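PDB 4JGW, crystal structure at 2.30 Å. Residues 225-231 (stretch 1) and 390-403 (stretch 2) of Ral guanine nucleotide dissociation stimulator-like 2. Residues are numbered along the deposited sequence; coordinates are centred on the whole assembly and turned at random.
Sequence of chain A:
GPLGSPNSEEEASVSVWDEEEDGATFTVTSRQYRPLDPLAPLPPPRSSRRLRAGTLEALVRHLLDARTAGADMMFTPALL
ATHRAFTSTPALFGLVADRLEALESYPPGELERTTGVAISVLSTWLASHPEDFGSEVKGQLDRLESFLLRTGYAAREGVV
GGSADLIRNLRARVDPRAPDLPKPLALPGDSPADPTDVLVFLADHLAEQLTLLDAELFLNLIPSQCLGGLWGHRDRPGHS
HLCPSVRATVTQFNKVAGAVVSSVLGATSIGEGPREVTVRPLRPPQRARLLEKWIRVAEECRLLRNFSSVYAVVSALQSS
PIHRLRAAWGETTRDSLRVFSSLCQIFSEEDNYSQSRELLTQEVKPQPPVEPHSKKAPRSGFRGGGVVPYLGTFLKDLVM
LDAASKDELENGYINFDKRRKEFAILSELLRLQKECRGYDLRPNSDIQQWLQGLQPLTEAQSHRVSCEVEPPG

Stretch 1 225-231: QCLGGLW
Stretch 2 (390-403) YLGTFLKDLVMLDA

A short irregular segment packs against one flank of a helix: a row of leucines, Leu391, Leu395 and Leu398, receives Cys226, with Leu227 and Trp231 adding contacts to it, and Gly228 lets the backbone come close. Stretch 2 is helical from about Gly392 through Ala403, its i to i+4 backbone hydrogen bonds running from Leu395 N to Leu391 O (2.9 Å) onward to Ala403 N to Val399 O (3.0 Å). Stretch 1 leaves a 3-10 segment at Cys226, extends at Leu227 (phi/psi -63/141), then turns back through Gly228 (-53/-37) and Gly229 (-71/-21). Leu227 O closes this turn by accepting from Leu230 N at 3.0 Å and Trp231 N at 2.8 Å. Register is fixed by two CA pairs, Cys226 CA to Leu395 CA at 5.9 Å and Gly228 CA to Val399 CA at 4.6 Å, so both chains advance together.

Cys226, m, points toward the helix and is buried among three leucines. Its SG lies 3.9 Å from Leu391 CD1, while its CB lies 3.8 Å from Leu395 CD2 and 3.7 Å from Leu398 CD1. Leu391 points toward it with a t,p rotamer. Leu395 starts sideways, but its m,t rotamer brings its end nearer: CD2 also sits over one face of Trp231, 4.2 Å from the centroid of the five-membered ring and 20° off its normal, a CH-pi contact. Trp231, with chi1 t and chi2 -111°, points toward the helix. Leu398, also m,t, points toward stretch 1, with CD1 3.4 Å from Cys226 O. The CA-to-CB bond of Leu227 points away from the helix, yet the end of its m,t side chain comes nearer and puts CD2 3.8 Å from Leu398 CD2.

Gly228 marks the tightest backbone approach, its CA 3.7 Å from Leu398 O. A CB here would point toward the helix and clash, lying 2.4 Å from Asp402 CB and 2.7 Å from Leu398 O. Asp402, with chi1 t and chi2 50°, points toward the turn; its OD2 stops 3.6 Å from Gly228 C and 3.9 Å from Gly229 N, while OD1 is hydrogen-bonded elsewhere in the structure. At Gly229 a CB would point sideways and has room.

No direct hydrogen bond crosses the interface; two waters supply the polar links. One donates to Cys226 O at 2.7 Å and to Leu395 O at 2.8 Å. The other accepts from Gly228 N at 3.0 Å and donates to Leu398 O at 2.7 Å. Each helix carbonyl also accepts its regular helical bond, so the waters tie the loop on without breaking the helix. The contact buries 438 Å² in all.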

# COMPACT_ATOMS: atom_id res chain seq x y z
N GLN A 225 -6.70 0.67 -0.24
CA GLN A 225 -7.11 -0.30 -1.26
C GLN A 225 -6.41 -1.66 -1.09
O GLN A 225 -6.83 -2.65 -1.68
CB GLN A 225 -6.90 0.26 -2.67
CG GLN A 225 -7.85 1.41 -3.03
CD GLN A 225 -7.57 2.01 -4.39
OE1 GLN A 225 -6.72 1.53 -5.14
NE2 GLN A 225 -8.30 3.07 -4.73
N CYS A 226 -5.36 -1.68 -0.27
CA CYS A 226 -4.65 -2.92 0.07
C CYS A 226 -5.35 -3.75 1.15
O CYS A 226 -5.01 -4.92 1.35
CB CYS A 226 -3.22 -2.62 0.53
SG CYS A 226 -2.15 -1.84 -0.69
N LEU A 227 -6.33 -3.15 1.83
CA LEU A 227 -7.01 -3.80 2.96
C LEU A 227 -7.76 -5.06 2.55
O LEU A 227 -8.38 -5.11 1.48
CB LEU A 227 -7.96 -2.83 3.67
CG LEU A 227 -7.37 -1.59 4.36
CD1 LEU A 227 -8.48 -0.66 4.82
CD2 LEU A 227 -6.45 -1.96 5.53
N GLY A 228 -7.71 -6.08 3.41
CA GLY A 228 -8.36 -7.36 3.17
C GLY A 228 -9.84 -7.26 2.83
O GLY A 228 -10.34 -8.01 1.99
N GLY A 229 -10.53 -6.32 3.48
CA GLY A 229 -11.95 -6.09 3.26
C GLY A 229 -12.30 -5.46 1.92
O GLY A 229 -13.44 -5.56 1.46
N LEU A 230 -11.32 -4.82 1.30
CA LEU A 230 -11.51 -4.20 -0.01
C LEU A 230 -10.88 -5.01 -1.14
O LEU A 230 -11.54 -5.32 -2.14
CB LEU A 230 -11.00 -2.75 -0.02
CG LEU A 230 -11.86 -1.71 0.71
CD1 LEU A 230 -11.07 -0.43 0.95
CD2 LEU A 230 -13.15 -1.40 -0.05
N TRP A 231 -9.61 -5.36 -0.98
CA TRP A 231 -8.87 -6.13 -1.98
C TRP A 231 -9.27 -7.60 -1.96
O TRP A 231 -9.35 -8.25 -3.00
CB TRP A 231 -7.36 -5.97 -1.78
CG TRP A 231 -6.52 -6.71 -2.80
CD1 TRP A 231 -5.73 -7.80 -2.58
CD2 TRP A 231 -6.40 -6.41 -4.20
NE1 TRP A 231 -5.12 -8.20 -3.75
CE2 TRP A 231 -5.52 -7.36 -4.76
CE3 TRP A 231 -6.95 -5.43 -5.04
CZ2 TRP A 231 -5.17 -7.36 -6.11
CZ3 TRP A 231 -6.60 -5.43 -6.39
CH2 TRP A 231 -5.72 -6.39 -6.91
N TYR A 390 8.01 -5.06 -2.77
CA TYR A 390 7.09 -6.00 -3.39
C TYR A 390 5.79 -5.94 -2.59
O TYR A 390 5.76 -6.29 -1.41
CB TYR A 390 7.67 -7.42 -3.41
CG TYR A 390 6.68 -8.50 -3.79
CD1 TYR A 390 5.96 -8.42 -4.99
CD2 TYR A 390 6.46 -9.60 -2.96
CE1 TYR A 390 5.04 -9.41 -5.34
CE2 TYR A 390 5.54 -10.59 -3.31
CZ TYR A 390 4.84 -10.49 -4.50
OH TYR A 390 3.94 -11.46 -4.85
N LEU A 391 4.73 -5.48 -3.25
CA LEU A 391 3.45 -5.21 -2.59
C LEU A 391 2.75 -6.49 -2.10
O LEU A 391 2.02 -6.45 -1.11
CB LEU A 391 2.54 -4.40 -3.51
CG LEU A 391 1.24 -3.81 -2.94
CD1 LEU A 391 1.50 -2.93 -1.72
CD2 LEU A 391 0.51 -3.03 -4.02
N GLY A 392 2.98 -7.59 -2.80
CA GLY A 392 2.34 -8.88 -2.50
C GLY A 392 2.44 -9.33 -1.05
O GLY A 392 1.52 -9.95 -0.53
N THR A 393 3.57 -9.02 -0.42
CA THR A 393 3.79 -9.35 0.99
C THR A 393 2.87 -8.55 1.92
O THR A 393 2.38 -9.08 2.92
CB THR A 393 5.26 -9.12 1.39
OG1 THR A 393 6.13 -9.62 0.36
CG2 THR A 393 5.59 -9.84 2.70
N PHE A 394 2.62 -7.29 1.57
CA PHE A 394 1.70 -6.44 2.32
C PHE A 394 0.25 -6.84 2.07
O PHE A 394 -0.58 -6.79 2.98
CB PHE A 394 1.91 -4.96 1.97
CG PHE A 394 3.20 -4.39 2.48
CD1 PHE A 394 4.36 -4.47 1.72
CD2 PHE A 394 3.26 -3.79 3.73
CE1 PHE A 394 5.56 -3.95 2.19
CE2 PHE A 394 4.46 -3.26 4.21
CZ PHE A 394 5.61 -3.35 3.44
N LEU A 395 -0.04 -7.26 0.84
CA LEU A 395 -1.37 -7.75 0.49
C LEU A 395 -1.70 -9.04 1.24
O LEU A 395 -2.84 -9.24 1.67
CB LEU A 395 -1.51 -7.93 -1.02
CG LEU A 395 -1.36 -6.70 -1.91
CD1 LEU A 395 -1.32 -7.10 -3.38
CD2 LEU A 395 -2.45 -5.67 -1.66
N LYS A 396 -0.69 -9.89 1.41
CA LYS A 396 -0.84 -11.16 2.12
C LYS A 396 -1.06 -10.95 3.62
O LYS A 396 -1.96 -11.55 4.21
CB LYS A 396 0.37 -12.07 1.89
CG LYS A 396 0.02 -13.55 1.90
CD LYS A 396 1.02 -14.38 2.68
CE LYS A 396 0.55 -15.83 2.80
NZ LYS A 396 1.13 -16.53 3.97
N ASP A 397 -0.22 -10.11 4.23
CA ASP A 397 -0.36 -9.79 5.66
C ASP A 397 -1.73 -9.21 5.98
O ASP A 397 -2.32 -9.54 7.02
CB ASP A 397 0.74 -8.81 6.10
CG ASP A 397 2.12 -9.44 6.09
OD1 ASP A 397 2.24 -10.67 6.26
OD2 ASP A 397 3.10 -8.69 5.90
N LEU A 398 -2.24 -8.36 5.08
CA LEU A 398 -3.55 -7.75 5.25
C LEU A 398 -4.70 -8.72 5.03
O LEU A 398 -5.79 -8.54 5.60
CB LEU A 398 -3.69 -6.51 4.36
CG LEU A 398 -2.96 -5.27 4.89
CD1 LEU A 398 -2.72 -4.25 3.78
CD2 LEU A 398 -3.72 -4.62 6.05
N VAL A 399 -4.47 -9.76 4.23
CA VAL A 399 -5.44 -10.85 4.07
C VAL A 399 -5.44 -11.75 5.32
O VAL A 399 -6.51 -12.12 5.80
CB VAL A 399 -5.21 -11.66 2.76
CG1 VAL A 399 -5.98 -12.97 2.78
CG2 VAL A 399 -5.62 -10.85 1.54
N MET A 400 -4.25 -12.07 5.83
CA MET A 400 -4.11 -12.82 7.09
C MET A 400 -4.85 -12.14 8.22
O MET A 400 -5.62 -12.77 8.95
CB MET A 400 -2.64 -12.97 7.51
CG MET A 400 -1.74 -13.86 6.66
SD MET A 400 -2.49 -15.36 5.98
CE MET A 400 -2.70 -14.81 4.29
N LEU A 401 -4.62 -10.83 8.37
CA LEU A 401 -5.19 -10.03 9.45
C LEU A 401 -6.72 -9.95 9.34
O LEU A 401 -7.42 -10.04 10.36
CB LEU A 401 -4.57 -8.63 9.45
CG LEU A 401 -4.93 -7.63 10.55
CD1 LEU A 401 -4.53 -8.14 11.94
CD2 LEU A 401 -4.25 -6.31 10.25
N ASP A 402 -7.22 -9.78 8.12
CA ASP A 402 -8.65 -9.73 7.87
C ASP A 402 -9.35 -11.05 8.22
O ASP A 402 -10.44 -11.05 8.78
CB ASP A 402 -8.93 -9.35 6.41
CG ASP A 402 -10.42 -9.24 6.10
OD1 ASP A 402 -11.14 -8.55 6.86
OD2 ASP A 402 -10.86 -9.83 5.10
N ALA A 403 -8.70 -12.17 7.89
CA ALA A 403 -9.21 -13.50 8.22
C ALA A 403 -9.16 -13.79 9.73
O ALA A 403 -10.05 -14.44 10.27
CB ALA A 403 -8.45 -14.57 7.45
O HOH W 1 -5.01 -7.59 1.08
O HOH W 2 -6.78 -6.13 6.29